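Local coordinates for anti-h(o) lectin I (Ulex europaeus, PDB 1FX5), which binds L-fucose as a legume lectin that recognises the H(O) blood-group antigen and carries calcium and manganese ions, at the interface of chains A and B. Residues are numbered along the deposited sequence; one frame, centred on the assembly and turned at random. Chains: chain A/B, Anti-h(o) lectin I.

Two patches of the homodimer interface lie side by side, the centres of their C-alpha atoms about 13 Å apart. Contact 1 packs the loops that follow strand 44-51 of the two chains against each other, with A:Lys16 and A:Asp17 at its rim. Contact 2 pairs the strands 3-8 edge to edge. They share no residues: contact 1 rests on methyl groups, a proline ring and a bridging water, contact 2 on backbone hydrogen bonds. Contact 1 contains both halves of its Ile52-Ala53 core; its proline side and contact 2 recur with the chains exchanged. Segments distant in sequence but adjacent at the interface thus join the two domains.

Contact 1: the interface of chains A and B. Residues chain A 16-17, 51-53; chain B 51-54.
The methyl group of A:Ala53 meets the CG2 branch of B:Ile52, and A:Ile52 meets B:Ala53 in the same way, a reciprocal pair of contacts around the two-fold axis. A:Ala53 CB and B:Ile52 CG2 lie 3.5 Å apart, tighter than usual for two carbons. In A:Ile52, CG1 points away from the backbone N (chi1 -159°), which places CG2 between that N and the carbonyl carbon and turns it, rather than the CD1 end, towards B:Ala53. Each alanine methyl also touches a tyrosine of the other chain at its hydroxyl end: B:Tyr51 OH is 3.5 Å from A:Ala53 CB, and the A:Tyr51 hydroxyl approaches B:Ala53 likewise.

Contacts are more widely spaced around B:Pro54, although it buries 45 Å². B:Pro54 CG lies 4.0 Å from A:Lys16 CB, while the lysine chain bends at chi2 and chi4 and carries its amine away from the proline. Beside this contact a water adds a polar link. Lying in the ring plane at the edge of A:Tyr51, water 1 is 2.7 Å from A:Tyr51 OH. It is 2.8 Å from the carboxylate OD1 of A:Asp17. Across the interface it reaches B:Pro54 O, at 3.1 Å.

Residues 52 to 54 form the loop between strands 44-51 and 55-56, part of this legume lectin's two-fold homodimer interface, whereas A:Lys16 and A:Asp17 lie just before strand 18-22.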
# COMPACT_ATOMS: atom_id res chain seq x y z
N LYS A 16 -2.05 -8.39 7.16
CA LYS A 16 -0.67 -8.37 6.69
C LYS A 16 -0.23 -7.00 6.18
O LYS A 16 0.89 -6.86 5.71
CB LYS A 16 -0.50 -9.37 5.53
CG LYS A 16 -1.10 -10.76 5.75
CD LYS A 16 -0.45 -11.49 6.92
CE LYS A 16 -0.83 -12.97 6.94
NZ LYS A 16 -0.36 -13.64 5.69
N ASP A 17 -1.10 -5.99 6.27
CA ASP A 17 -0.74 -4.67 5.78
C ASP A 17 -0.40 -3.54 6.77
O ASP A 17 -0.38 -2.37 6.37
CB ASP A 17 -1.78 -4.19 4.76
CG ASP A 17 -3.18 -4.06 5.35
OD1 ASP A 17 -4.09 -3.63 4.60
OD2 ASP A 17 -3.38 -4.39 6.54
N TYR A 51 0.96 2.06 8.06
CA TYR A 51 0.50 1.30 6.89
C TYR A 51 1.85 0.80 6.31
O TYR A 51 2.85 1.53 6.32
CB TYR A 51 -0.26 2.18 5.87
CG TYR A 51 -0.84 1.40 4.70
CD1 TYR A 51 -0.44 1.68 3.40
CD2 TYR A 51 -1.77 0.36 4.90
CE1 TYR A 51 -0.93 0.95 2.32
CE2 TYR A 51 -2.28 -0.39 3.82
CZ TYR A 51 -1.85 -0.08 2.53
OH TYR A 51 -2.34 -0.77 1.43
N ILE A 52 1.86 -0.44 5.81
CA ILE A 52 3.08 -1.02 5.27
C ILE A 52 3.79 -0.38 4.06
O ILE A 52 5.01 -0.45 3.95
CB ILE A 52 2.90 -2.57 5.11
CG1 ILE A 52 4.26 -3.26 5.06
CG2 ILE A 52 2.09 -2.90 3.87
CD1 ILE A 52 4.16 -4.76 4.94
N ALA A 53 3.03 0.27 3.19
CA ALA A 53 3.62 0.91 2.01
C ALA A 53 3.94 2.41 2.23
O ALA A 53 3.10 3.13 2.76
CB ALA A 53 2.65 0.79 0.83
N TYR B 51 3.33 -4.62 -6.11
CA TYR B 51 3.12 -3.52 -5.19
C TYR B 51 3.53 -4.08 -3.81
O TYR B 51 3.19 -5.22 -3.47
CB TYR B 51 1.66 -3.07 -5.19
CG TYR B 51 1.40 -1.82 -4.36
CD1 TYR B 51 0.61 -1.87 -3.22
CD2 TYR B 51 1.97 -0.61 -4.71
CE1 TYR B 51 0.39 -0.74 -2.45
CE2 TYR B 51 1.76 0.52 -3.96
CZ TYR B 51 0.97 0.46 -2.83
OH TYR B 51 0.80 1.59 -2.08
N ILE B 52 4.24 -3.28 -3.02
CA ILE B 52 4.70 -3.71 -1.69
C ILE B 52 3.66 -4.13 -0.63
O ILE B 52 3.99 -4.89 0.27
CB ILE B 52 5.69 -2.67 -1.08
CG1 ILE B 52 6.57 -3.33 -0.03
CG2 ILE B 52 4.93 -1.48 -0.48
CD1 ILE B 52 7.72 -2.47 0.37
N ALA B 53 2.43 -3.65 -0.72
CA ALA B 53 1.42 -4.03 0.27
C ALA B 53 0.48 -5.15 -0.18
O ALA B 53 -0.01 -5.14 -1.32
CB ALA B 53 0.58 -2.80 0.69
N PRO B 54 0.26 -6.15 0.69
CA PRO B 54 -0.64 -7.27 0.37
C PRO B 54 -2.07 -6.72 0.25
O PRO B 54 -2.45 -5.77 0.93
CB PRO B 54 -0.52 -8.15 1.60
CG PRO B 54 0.88 -7.89 2.07
CD PRO B 54 0.98 -6.41 1.95
O HOH W 1 -3.64 -3.08 1.87

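Contact 2: the interface of chains A and B. Residues chain A 1-4; chain B 5-7.
Strand 3-8 of chain A, together with the two residues leading into it, runs antiparallel to strand 3-8 of chain B, pairing A:Asp3 with B:Lys7 and A:Leu4 with B:Phe6. The backbone of B:Lys7 is gripped at both its polar ends. The carbonyl B:Lys7 O accepts from the amide N of A:Asp2 at 2.9 Å, with the donor nearly in line with the C=O bond (167°), and has a weaker link to the amide of A:Asp3. In turn B:Lys7 N donates to A:Asp3 O at 3.1 Å, from a direction tilted 34° out of the carbonyl plane. The hydroxyl A:Ser1 OG reaches A:Asp3 O from the opposite face, at 3.0 Å, so the first residue of the chain buttresses the carbonyl used in the bridge.

Beside this backbone ladder, A:Asp3 and B:Lys7 lie alongside one another and point the same way, their CB atoms 3.9 Å apart. The lysine chain is extended beyond CG, with CG anti to the backbone N (chi1 -176°), and B:Lys7 CD passes 3.7 Å from the carboxylate OD1 of A:Asp3. The amine B:Lys7 NZ stays 4.6 Å from A:Asp3 OD1, too far for a salt bridge, although the opposite charges may still attract. A:Leu4 and B:Phe6 cross at a slant, the methyl A:Leu4 CD1 meeting B:Phe6 CB at 4.0 Å instead of the ring.

The first strand of each legume lectin domain lies at the edge of a sheet of the family's beta-sandwich, and antiparallel pairing of the two edge strands extends that sheet from one subunit into the other, as in the canonical legume lectin dimer.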
# COMPACT_ATOMS: atom_id res chain seq x y z
N SER A 1 3.65 5.77 -5.62
CA SER A 1 2.55 5.96 -6.60
C SER A 1 2.25 7.44 -6.60
O SER A 1 2.92 8.18 -5.88
CB SER A 1 1.31 5.18 -6.17
OG SER A 1 0.83 5.61 -4.92
N ASP A 2 1.32 7.86 -7.44
CA ASP A 2 0.92 9.26 -7.53
C ASP A 2 -0.35 9.44 -6.70
O ASP A 2 -0.58 10.52 -6.15
CB ASP A 2 0.64 9.68 -8.98
CG ASP A 2 1.89 9.67 -9.85
OD1 ASP A 2 2.62 10.68 -9.86
OD2 ASP A 2 2.16 8.65 -10.52
N ASP A 3 -1.19 8.41 -6.69
CA ASP A 3 -2.45 8.41 -5.95
C ASP A 3 -2.48 7.15 -5.11
O ASP A 3 -2.03 6.07 -5.56
CB ASP A 3 -3.66 8.35 -6.87
CG ASP A 3 -3.93 9.65 -7.59
OD1 ASP A 3 -4.66 9.62 -8.60
OD2 ASP A 3 -3.45 10.71 -7.16
N LEU A 4 -3.01 7.29 -3.90
CA LEU A 4 -3.13 6.18 -2.96
C LEU A 4 -4.33 6.46 -2.07
O LEU A 4 -4.54 7.58 -1.60
CB LEU A 4 -1.87 5.98 -2.11
CG LEU A 4 -2.02 4.81 -1.13
CD1 LEU A 4 -2.01 3.52 -1.91
CD2 LEU A 4 -0.88 4.77 -0.12
N SER B 5 -6.76 1.42 -3.57
CA SER B 5 -6.59 1.86 -4.95
C SER B 5 -5.39 2.77 -5.07
O SER B 5 -5.12 3.61 -4.19
CB SER B 5 -7.85 2.49 -5.56
OG SER B 5 -8.26 3.64 -4.88
N PHE B 6 -4.58 2.51 -6.09
CA PHE B 6 -3.40 3.31 -6.33
C PHE B 6 -3.28 3.55 -7.81
O PHE B 6 -3.86 2.82 -8.61
CB PHE B 6 -2.16 2.63 -5.78
CG PHE B 6 -1.96 1.23 -6.26
CD1 PHE B 6 -1.49 0.97 -7.54
CD2 PHE B 6 -2.15 0.17 -5.39
CE1 PHE B 6 -1.22 -0.33 -7.94
CE2 PHE B 6 -1.88 -1.12 -5.79
CZ PHE B 6 -1.41 -1.37 -7.06
N LYS B 7 -2.51 4.56 -8.17
CA LYS B 7 -2.33 4.89 -9.57
C LYS B 7 -0.92 5.37 -9.79
O LYS B 7 -0.41 6.19 -9.01
CB LYS B 7 -3.33 5.97 -9.92
CG LYS B 7 -3.37 6.39 -11.37
CD LYS B 7 -4.45 7.45 -11.56
CE LYS B 7 -4.52 7.94 -13.01
NZ LYS B 7 -5.18 9.27 -13.12